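PDB 4AN8: CRISPR-associated protein CasA/Cse1 from Thermus thermophilus, which serves as the CasA/Cse1 subunit of the type I-E Cascade ribonucleoprotein complex, part of the CRISPR adaptive immune system that targets invading nucleic acids. Local coordinates for residues P48-E53 and L356-E361; L193-N198 and T342-G347. All coordinates share one frame; numbering follows the deposited sequence.

Both contacts are partly buried, lie about 13 Å apart between centres, and meet on one three-stranded antiparallel sheet. Contact 2 joins two of its strands, 191-195 and 342-351, largely through backbone hydrogen bonds. Contact 1 sets the start of helix 50-67 against 354-364, the other outermost strand, with the helix lying over the sheet face that carries R344, L346 and R360, and does so with side chains: a proline, two aliphatic residues and a charged pair. The central strand 342-351 ties them together, since it also pairs with 354-364, V345 with E361 among the backbone-bonded pairs. A salt bridge links E53 of contact 1 to R344 of contact 2. Contact 2 nests within the loop closed by contact 1.

Contact 1. Residues P48-E53 and L356-E361; sequences PSPLEE and LDIRRE
P50 and R360 are the nearest CA pair, 5.6 Å apart, where the first turn of helix 50-67 packs on strand 354-364. This is a helix start resting on an outer strand of a three-stranded antiparallel sheet, the strand carrying a classic beta bulge at L356 and D357 opposite V349. P50 makes the central apolar contact. Its CD presses on I358 CG2 at 3.4 Å, tighter than a usual carbon contact, and its CB meets R359 O at 3.5 Å. L51 crosses I358 at about a right angle, bringing the two CD1 atoms to 3.7 Å; V163 and F167 of helix 154-167 pack on L51 as well.

R360 CG stands anti to the backbone N (chi1 167°) and the chain bends at chi3 (37°); the guanidinium lies beside P50. P50 CG sits 4.0 Å above the centre of one face, while E53 and P48 O lie at the edge. As modelled, the E53 carboxylate is nearly coplanar with the guanidinium and forms a salt bridge to it, but OE1 and NH1 are too close, so this detail is doubtful. E53 OE2 instead pairs with R344. P48 O is near R360 NH2, but at an angle too poor for a hydrogen bond. S49 is the N-cap: its OG accepts from E52 N at 3.1 Å, almost straight at 176°.

Contact 2. Residues L193-N198 and T342-G347; sequences LPTGQN and TLRVLG
T195 lays its hydroxyl against the aliphatic part of R344, with OG1 3.6 Å from both CG and CD as the two side chains pass at a slant. On the same face, T195 and T342 lie side by side and point the same way, T195 CB being 3.6 Å from T342 OG1. The T195 rotamer (chi1 -76°) puts OG1 beside its own backbone N, and from there it donates to L193 O two residues back. That carbonyl is gripped twice: R344 N and T195 OG1 reach L193 O from opposite faces of its plane.

The backbones run antiparallel. L193 pairs with R344 and T195 with T342 as hydrogen-bonded pairs, each closed by two bonds; L193 N reaches R344 O at 2.8 Å, nearly in line with the carbonyl. P194, which has no N-H to give, falls at the non-hydrogen-bonded position facing L343, where the strand register asks for none. Its CA instead makes a C-H contact to T342 O at 3.4 Å, and its ring CD meets L343 CD1 at 4.2 Å on the face away from the threonines.

Further along, L193 CD2 touches L346 CD1, and helix 50-67 packs on both leucines through E53. R344 runs extended from CG to NE (chi2 -166°, chi3 161°), and its guanidinium lies past T195, beside E53 of that helix. At the other end the chain leaves the sheet, and N198 caps helix 199-206 by accepting from E201 N. The whole is an outer strand, 191-195, paired with the central strand of a three-stranded antiparallel sheet and leading through a short turn into an N-capped helix.

Contact 1. Residues P48-E53 and L356-E361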
loop_
_atom_site.group_PDB
_atom_site.type_symbol
_atom_site.label_atom_id
_atom_site.label_comp_id
_atom_site.label_asym_id
_atom_site.label_seq_id
_atom_site.Cartn_x
_atom_site.Cartn_y
_atom_site.Cartn_z
ATOM N N PRO A 48 -12.428 -5.499 -3.731
ATOM C CA PRO A 48 -11.634 -6.625 -3.239
ATOM C C PRO A 48 -10.133 -6.430 -3.482
ATOM O O PRO A 48 -9.323 -6.958 -2.727
ATOM C CB PRO A 48 -12.165 -7.820 -4.045
ATOM C CG PRO A 48 -12.783 -7.230 -5.254
ATOM C CD PRO A 48 -13.318 -5.876 -4.840
ATOM N N SER A 49 -9.768 -5.674 -4.513
ATOM C CA SER A 49 -8.357 -5.410 -4.800
ATOM C C SER A 49 -7.721 -4.253 -4.034
ATOM O O SER A 49 -8.094 -3.090 -4.213
ATOM C CB SER A 49 -8.176 -5.096 -6.269
ATOM O OG SER A 49 -6.873 -4.618 -6.420
ATOM N N PRO A 50 -6.709 -4.557 -3.220
ATOM C CA PRO A 50 -6.009 -3.484 -2.500
ATOM C C PRO A 50 -5.259 -2.517 -3.441
ATOM O O PRO A 50 -5.037 -1.355 -3.064
ATOM C CB PRO A 50 -5.025 -4.240 -1.591
ATOM C CG PRO A 50 -5.582 -5.693 -1.521
ATOM C CD PRO A 50 -6.235 -5.906 -2.859
ATOM N N LEU A 51 -4.868 -2.982 -4.630
ATOM C CA LEU A 51 -4.210 -2.110 -5.598
ATOM C C LEU A 51 -5.231 -1.116 -6.154
ATOM O O LEU A 51 -4.936 0.060 -6.298
ATOM C CB LEU A 51 -3.568 -2.919 -6.735
ATOM C CG LEU A 51 -2.598 -4.045 -6.315
ATOM C CD1 LEU A 51 -1.862 -4.596 -7.546
ATOM C CD2 LEU A 51 -1.607 -3.602 -5.203
ATOM N N GLU A 52 -6.424 -1.601 -6.470
ATOM C CA GLU A 52 -7.517 -0.739 -6.907
ATOM C C GLU A 52 -7.809 0.338 -5.886
ATOM O O GLU A 52 -7.914 1.513 -6.219
ATOM C CB GLU A 52 -8.794 -1.548 -7.160
ATOM C CG GLU A 52 -9.013 -1.911 -8.597
ATOM C CD GLU A 52 -10.339 -2.658 -8.853
ATOM O OE1 GLU A 52 -11.248 -2.650 -7.984
ATOM O OE2 GLU A 52 -10.477 -3.260 -9.932
ATOM N N GLU A 53 -7.940 -0.063 -4.631
ATOM C CA GLU A 53 -8.205 0.895 -3.571
ATOM C C GLU A 53 -7.103 1.961 -3.523
ATOM O O GLU A 53 -7.392 3.153 -3.382
ATOM C CB GLU A 53 -8.304 0.173 -2.229
ATOM C CG GLU A 53 -8.634 1.057 -1.032
ATOM C CD GLU A 53 -8.809 0.223 0.252
ATOM O OE1 GLU A 53 -8.794 -1.016 0.152
ATOM O OE2 GLU A 53 -8.937 0.788 1.362
ATOM N N LEU A 356 4.134 -11.834 -5.998
ATOM C CA LEU A 356 3.776 -13.036 -5.239
ATOM C C LEU A 356 2.409 -12.956 -4.589
ATOM O O LEU A 356 1.773 -13.983 -4.315
ATOM C CB LEU A 356 4.806 -13.320 -4.141
ATOM C CG LEU A 356 6.251 -13.530 -4.584
ATOM C CD1 LEU A 356 7.122 -13.798 -3.380
ATOM C CD2 LEU A 356 6.346 -14.675 -5.598
ATOM N N ASP A 357 1.963 -11.743 -4.300
ATOM C CA ASP A 357 0.779 -11.577 -3.470
ATOM C C ASP A 357 0.387 -10.107 -3.401
ATOM O O ASP A 357 1.198 -9.211 -3.661
ATOM C CB ASP A 357 1.041 -12.124 -2.059
ATOM C CG ASP A 357 -0.245 -12.403 -1.273
ATOM O OD1 ASP A 357 -1.307 -12.653 -1.888
ATOM O OD2 ASP A 357 -0.186 -12.383 -0.018
ATOM N N ILE A 358 -0.863 -9.880 -3.028
ATOM C CA ILE A 358 -1.411 -8.549 -2.911
ATOM C C ILE A 358 -2.128 -8.492 -1.569
ATOM O O ILE A 358 -2.890 -9.382 -1.232
ATOM C CB ILE A 358 -2.305 -8.284 -4.124
ATOM C CG1 ILE A 358 -1.421 -7.905 -5.302
ATOM C CG2 ILE A 358 -3.281 -7.216 -3.880
ATOM C CD1 ILE A 358 -2.040 -8.206 -6.610
ATOM N N ARG A 359 -1.838 -7.472 -0.771
ATOM C CA ARG A 359 -2.294 -7.469 0.611
ATOM C C ARG A 359 -2.894 -6.149 1.061
ATOM O O ARG A 359 -2.420 -5.075 0.667
ATOM C CB ARG A 359 -1.147 -7.865 1.549
ATOM C CG ARG A 359 -1.105 -9.351 1.831
ATOM C CD ARG A 359 0.247 -9.838 2.321
ATOM N NE ARG A 359 0.720 -9.155 3.526
ATOM C CZ ARG A 359 1.949 -9.307 4.016
ATOM N NH1 ARG A 359 2.793 -10.132 3.401
ATOM N NH2 ARG A 359 2.333 -8.653 5.110
ATOM N N ARG A 360 -3.929 -6.267 1.896
ATOM C CA ARG A 360 -4.552 -5.167 2.604
ATOM C C ARG A 360 -4.404 -5.416 4.107
ATOM O O ARG A 360 -4.913 -6.398 4.639
ATOM C CB ARG A 360 -6.034 -5.055 2.221
ATOM C CG ARG A 360 -6.881 -4.143 3.123
ATOM C CD ARG A 360 -8.088 -3.510 2.378
ATOM N NE ARG A 360 -8.671 -4.439 1.417
ATOM C CZ ARG A 360 -9.001 -4.151 0.161
ATOM N NH1 ARG A 360 -8.839 -2.949 -0.341
ATOM N NH2 ARG A 360 -9.506 -5.099 -0.602
ATOM N N GLU A 361 -3.697 -4.536 4.802
ATOM C CA GLU A 361 -3.636 -4.662 6.254
ATOM C C GLU A 361 -4.290 -3.489 6.980
ATOM O O GLU A 361 -4.221 -2.361 6.532
ATOM C CB GLU A 361 -2.209 -4.905 6.726
ATOM C CG GLU A 361 -1.958 -6.367 6.922
ATOM C CD GLU A 361 -0.533 -6.753 6.685
ATOM O OE1 GLU A 361 0.369 -6.052 7.212
ATOM O OE2 GLU A 361 -0.324 -7.761 5.969
#

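Contact 2. Residues L193-N198 and T342-G347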
loop_
_atom_site.group_PDB
_atom_site.type_symbol
_atom_site.label_atom_id
_atom_site.label_comp_id
_atom_site.label_asym_id
_atom_site.label_seq_id
_atom_site.Cartn_x
_atom_site.Cartn_y
_atom_site.Cartn_z
ATOM N N LEU A 193 -2.246 4.297 4.123
ATOM C CA LEU A 193 -3.485 5.014 3.856
ATOM C C LEU A 193 -4.355 5.144 5.092
ATOM O O LEU A 193 -5.212 4.303 5.342
ATOM C CB LEU A 193 -4.274 4.315 2.741
ATOM C CG LEU A 193 -5.579 5.015 2.382
ATOM C CD1 LEU A 193 -5.331 6.041 1.266
ATOM C CD2 LEU A 193 -6.657 4.003 1.991
ATOM N N PRO A 194 -4.138 6.199 5.885
ATOM C CA PRO A 194 -5.026 6.451 7.018
ATOM C C PRO A 194 -6.468 6.551 6.535
ATOM O O PRO A 194 -6.730 7.009 5.416
ATOM C CB PRO A 194 -4.559 7.804 7.533
ATOM C CG PRO A 194 -3.139 7.862 7.142
ATOM C CD PRO A 194 -3.063 7.196 5.795
ATOM N N THR A 195 -7.394 6.110 7.378
ATOM C CA THR A 195 -8.766 5.919 6.957
ATOM C C THR A 195 -9.702 6.414 8.044
ATOM O O THR A 195 -9.467 6.168 9.237
ATOM C CB THR A 195 -9.015 4.433 6.629
ATOM O OG1 THR A 195 -8.428 4.133 5.353
ATOM C CG2 THR A 195 -10.470 4.117 6.570
ATOM N N GLY A 196 -10.736 7.148 7.635
ATOM C CA GLY A 196 -11.694 7.688 8.579
ATOM C C GLY A 196 -13.002 6.946 8.477
ATOM O O GLY A 196 -13.022 5.796 8.030
ATOM N N GLN A 197 -14.100 7.600 8.834
ATOM C CA GLN A 197 -15.393 6.909 8.892
ATOM C C GLN A 197 -16.213 7.107 7.623
ATOM O O GLN A 197 -17.224 6.449 7.417
ATOM C CB GLN A 197 -16.194 7.329 10.123
ATOM C CG GLN A 197 -15.625 6.789 11.418
ATOM C CD GLN A 197 -16.702 6.372 12.400
ATOM O OE1 GLN A 197 -17.215 7.196 13.161
ATOM N NE2 GLN A 197 -17.057 5.085 12.383
ATOM N N ASN A 198 -15.781 8.041 6.784
ATOM C CA ASN A 198 -16.344 8.154 5.452
ATOM C C ASN A 198 -15.237 8.563 4.509
ATOM O O ASN A 198 -14.120 8.839 4.937
ATOM C CB ASN A 198 -17.519 9.140 5.411
ATOM C CG ASN A 198 -17.171 10.493 5.988
ATOM O OD1 ASN A 198 -16.204 11.129 5.584
ATOM N ND2 ASN A 198 -17.963 10.943 6.941
ATOM N N THR A 342 -8.492 4.780 11.371
ATOM C CA THR A 342 -7.631 3.599 11.280
ATOM C C THR A 342 -6.503 3.766 10.267
ATOM O O THR A 342 -6.423 4.778 9.574
ATOM C CB THR A 342 -8.404 2.314 10.941
ATOM O OG1 THR A 342 -8.795 2.342 9.569
ATOM C CG2 THR A 342 -9.616 2.152 11.805
ATOM N N LEU A 343 -5.634 2.768 10.182
ATOM C CA LEU A 343 -4.561 2.783 9.188
ATOM C C LEU A 343 -4.660 1.571 8.284
ATOM O O LEU A 343 -4.592 0.421 8.759
ATOM C CB LEU A 343 -3.204 2.784 9.876
ATOM C CG LEU A 343 -1.911 2.740 9.059
ATOM C CD1 LEU A 343 -1.723 4.008 8.193
ATOM C CD2 LEU A 343 -0.709 2.530 9.998
ATOM N N ARG A 344 -4.829 1.808 6.985
ATOM C CA ARG A 344 -4.745 0.709 6.031
ATOM C C ARG A 344 -3.376 0.658 5.369
ATOM O O ARG A 344 -2.823 1.695 4.996
ATOM C CB ARG A 344 -5.834 0.823 4.985
ATOM C CG ARG A 344 -7.193 0.806 5.585
ATOM C CD ARG A 344 -8.207 0.586 4.525
ATOM N NE ARG A 344 -9.457 0.119 5.106
ATOM C CZ ARG A 344 -10.340 -0.612 4.441
ATOM N NH1 ARG A 344 -10.092 -0.955 3.180
ATOM N NH2 ARG A 344 -11.460 -1.002 5.037
ATOM N N VAL A 345 -2.810 -0.532 5.252
ATOM C CA VAL A 345 -1.595 -0.699 4.473
ATOM C C VAL A 345 -1.940 -1.495 3.223
ATOM O O VAL A 345 -2.549 -2.560 3.309
ATOM C CB VAL A 345 -0.482 -1.398 5.253
ATOM C CG1 VAL A 345 0.778 -1.503 4.370
ATOM C CG2 VAL A 345 -0.174 -0.626 6.557
ATOM N N LEU A 346 -1.585 -0.948 2.066
ATOM C CA LEU A 346 -1.880 -1.554 0.766
ATOM C C LEU A 346 -0.604 -1.704 -0.060
ATOM O O LEU A 346 0.236 -0.808 -0.076
ATOM C CB LEU A 346 -2.868 -0.677 -0.014
ATOM C CG LEU A 346 -4.097 -0.182 0.733
ATOM C CD1 LEU A 346 -4.875 0.852 -0.097
ATOM C CD2 LEU A 346 -4.982 -1.350 1.156
ATOM N N GLY A 347 -0.461 -2.820 -0.758
ATOM C CA GLY A 347 0.702 -3.032 -1.606
ATOM C C GLY A 347 0.844 -4.461 -2.137
ATOM O O GLY A 347 -0.011 -5.307 -1.892
#